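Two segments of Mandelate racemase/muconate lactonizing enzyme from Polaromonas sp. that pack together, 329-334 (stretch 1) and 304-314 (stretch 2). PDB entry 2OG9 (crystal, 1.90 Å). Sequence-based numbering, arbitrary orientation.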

# COMPACT_ATOMS: atom_id res chain seq x y z
N PRO A 329 -13.15 -16.34 22.27
CA PRO A 329 -14.37 -15.52 22.22
C PRO A 329 -15.47 -15.99 21.28
O PRO A 329 -16.65 -15.97 21.64
CB PRO A 329 -13.84 -14.14 21.81
CG PRO A 329 -12.42 -14.14 22.34
CD PRO A 329 -11.96 -15.53 21.98
N ARG A 330 -15.11 -16.42 20.07
CA ARG A 330 -16.10 -16.87 19.10
C ARG A 330 -16.23 -18.39 19.06
O ARG A 330 -15.26 -19.11 19.26
CB ARG A 330 -15.75 -16.35 17.71
CG ARG A 330 -16.01 -14.86 17.53
CD ARG A 330 -15.65 -14.41 16.12
NE ARG A 330 -14.22 -14.23 15.94
CZ ARG A 330 -13.53 -13.20 16.43
NH1 ARG A 330 -14.15 -12.27 17.14
NH2 ARG A 330 -12.23 -13.11 16.22
N GLU A 331 -17.44 -18.88 18.79
CA GLU A 331 -17.72 -20.31 18.74
C GLU A 331 -16.77 -21.13 17.87
O GLU A 331 -16.82 -21.05 16.64
CB GLU A 331 -19.17 -20.56 18.28
CG GLU A 331 -20.23 -20.29 19.33
CD GLU A 331 -20.17 -21.27 20.49
OE1 GLU A 331 -20.17 -22.49 20.24
OE2 GLU A 331 -20.14 -20.82 21.66
N PRO A 332 -15.90 -21.93 18.50
CA PRO A 332 -14.95 -22.76 17.75
C PRO A 332 -15.51 -24.15 17.46
O PRO A 332 -16.64 -24.48 17.83
CB PRO A 332 -13.76 -22.81 18.69
CG PRO A 332 -14.42 -22.91 20.03
CD PRO A 332 -15.56 -21.91 19.94
N TRP A 333 -14.70 -24.95 16.76
CA TRP A 333 -15.04 -26.33 16.44
C TRP A 333 -13.82 -27.15 16.86
O TRP A 333 -12.68 -26.72 16.65
CB TRP A 333 -15.25 -26.55 14.94
CG TRP A 333 -16.59 -26.14 14.38
CD1 TRP A 333 -16.92 -24.93 13.85
CD2 TRP A 333 -17.74 -26.98 14.23
NE1 TRP A 333 -18.21 -24.96 13.36
CE2 TRP A 333 -18.73 -26.21 13.58
CE3 TRP A 333 -18.03 -28.31 14.57
CZ2 TRP A 333 -20.00 -26.72 13.27
CZ3 TRP A 333 -19.29 -28.82 14.26
CH2 TRP A 333 -20.26 -28.02 13.61
N VAL A 334 -14.04 -28.32 17.45
CA VAL A 334 -12.95 -29.21 17.85
C VAL A 334 -13.27 -30.60 17.33
O VAL A 334 -14.43 -31.04 17.41
CB VAL A 334 -12.80 -29.26 19.39
CG1 VAL A 334 -11.79 -30.34 19.76
CG2 VAL A 334 -12.33 -27.92 19.93
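Stretch 2 (304-314) LAEHAGLMLAP

Stretch 2 comes in as the last turn of a helix (through His307), breaks at Gly309 and runs on as a short extended strand, Met311-Leu312, before ending at Pro314. Stretch 1 lies along it in the same sense: Pro329 is nearest Glu306, Pro332 nearest Leu312 (CA to CA 4.9 Å) and Trp333 nearest Ala313 (4.8 Å between CA atoms); the CA atoms of Pro329 and Glu306 are 7.4 Å apart, and the backbones come close at Pro332 and Trp333.

The main projection from stretch 1 is Arg330, whose side chain reaches into the hollow left where the helix ends. There Gly309, with positive phi, closes a Schellman motif: its N bonds to Glu306 O, and Leu310 N to Ala305 O, both at 3.0 Å. The guanidinium adds its own bonds to this turn, Arg330 NH2 to Glu306 O at 2.9 Å and Arg330 NE to Leu310 O at 3.0 Å, with NH2 also bonded to Leu310 O at 3.1 Å. These carbonyls meet the edge of the group, while Gly309 O lies over one face. Gly309 CA comes within 3.2 Å of Arg330 NH2. The end of the Glu306 side chain bends nearer, so that OE2 forms a salt bridge with Arg330 NH1 (3.4 Å, a weak hydrogen bond), and its CG rests 3.6 Å from CG of Pro329.

Beyond the turn, the selenomethionine Met311 leaves sideways, but its end comes nearer to stretch 1, placing CE 3.2 Å from Glu331 O and SE 4.1 Å from Arg330 CD. Water 1 fills the gap nearby, accepting from Leu312 N at 2.9 Å and donating weakly to Arg330 O and Glu331 O. The backbones then meet directly: Trp333 N donates to Leu312 O (3.2 Å), and Ala313 CA makes a CA-H...O contact with Trp333 O (3.2 Å). Apolar side chains pack alongside, Pro332 CB 4.2 Å from Leu312 CB and Trp333 CB 4.4 Å from Ala313 CB.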

# COMPACT_ATOMS: atom_id res chain seq x y z
N LEU A 304 -3.83 -13.20 18.08
CA LEU A 304 -3.70 -12.65 16.73
C LEU A 304 -4.96 -12.98 15.91
O LEU A 304 -5.48 -12.12 15.20
CB LEU A 304 -2.46 -13.21 16.03
CG LEU A 304 -1.09 -12.73 16.53
CD1 LEU A 304 0.02 -13.35 15.70
CD2 LEU A 304 -1.01 -11.21 16.44
N ALA A 305 -5.43 -14.21 16.02
CA ALA A 305 -6.62 -14.63 15.29
C ALA A 305 -7.86 -13.88 15.78
O ALA A 305 -8.73 -13.51 14.99
CB ALA A 305 -6.84 -16.14 15.44
N GLU A 306 -7.93 -13.68 17.09
CA GLU A 306 -9.06 -12.98 17.69
C GLU A 306 -9.15 -11.55 17.15
O GLU A 306 -10.21 -11.10 16.71
CB GLU A 306 -8.89 -12.95 19.21
CG GLU A 306 -10.17 -12.69 19.99
CD GLU A 306 -10.69 -11.28 19.80
OE1 GLU A 306 -9.91 -10.33 20.00
OE2 GLU A 306 -11.88 -11.13 19.45
N HIS A 307 -8.01 -10.86 17.17
CA HIS A 307 -7.92 -9.48 16.69
C HIS A 307 -8.26 -9.39 15.20
O HIS A 307 -8.87 -8.42 14.76
CB HIS A 307 -6.51 -8.94 16.93
CG HIS A 307 -6.37 -7.48 16.64
ND1 HIS A 307 -7.02 -6.50 17.37
CD2 HIS A 307 -5.64 -6.82 15.70
CE1 HIS A 307 -6.70 -5.31 16.89
NE2 HIS A 307 -5.87 -5.48 15.88
N ALA A 308 -7.86 -10.39 14.44
CA ALA A 308 -8.13 -10.39 13.00
C ALA A 308 -9.57 -10.77 12.69
O ALA A 308 -9.97 -10.78 11.53
CB ALA A 308 -7.17 -11.35 12.29
N GLY A 309 -10.34 -11.09 13.73
CA GLY A 309 -11.74 -11.45 13.56
C GLY A 309 -11.99 -12.84 12.97
O GLY A 309 -13.06 -13.09 12.40
N LEU A 310 -11.03 -13.75 13.13
CA LEU A 310 -11.16 -15.10 12.59
C LEU A 310 -11.82 -16.10 13.54
O LEU A 310 -11.97 -15.83 14.74
CB LEU A 310 -9.77 -15.64 12.21
CG LEU A 310 -8.90 -14.77 11.30
CD1 LEU A 310 -7.58 -15.50 11.03
CD2 LEU A 310 -9.62 -14.49 9.99
N MSE A 311 -12.20 -17.25 12.98
CA MSE A 311 -12.81 -18.34 13.72
C MSE A 311 -11.69 -19.31 14.07
O MSE A 311 -10.65 -19.34 13.40
CB MSE A 311 -13.84 -19.08 12.85
CG MSE A 311 -14.97 -18.24 12.29
SE MSE A 311 -16.22 -17.68 13.64
CE MSE A 311 -17.18 -19.36 13.91
N LEU A 312 -11.90 -20.12 15.11
CA LEU A 312 -10.89 -21.07 15.54
C LEU A 312 -11.35 -22.52 15.48
O LEU A 312 -12.47 -22.85 15.89
CB LEU A 312 -10.47 -20.74 16.98
CG LEU A 312 -9.19 -21.39 17.49
CD1 LEU A 312 -8.00 -20.73 16.82
CD2 LEU A 312 -9.11 -21.23 19.00
N ALA A 313 -10.48 -23.38 14.97
CA ALA A 313 -10.75 -24.81 14.88
C ALA A 313 -9.43 -25.54 15.14
O ALA A 313 -8.80 -26.03 14.20
CB ALA A 313 -11.30 -25.16 13.50
N PRO A 314 -8.99 -25.61 16.41
CA PRO A 314 -7.73 -26.28 16.76
C PRO A 314 -7.69 -27.69 16.21
O PRO A 314 -8.73 -28.37 16.16
CB PRO A 314 -7.74 -26.25 18.29
CG PRO A 314 -8.56 -25.03 18.61
CD PRO A 314 -9.68 -25.11 17.61
O HOH W 1 -14.44 -19.52 16.43
O HOH W 2 -10.98 -28.39 14.84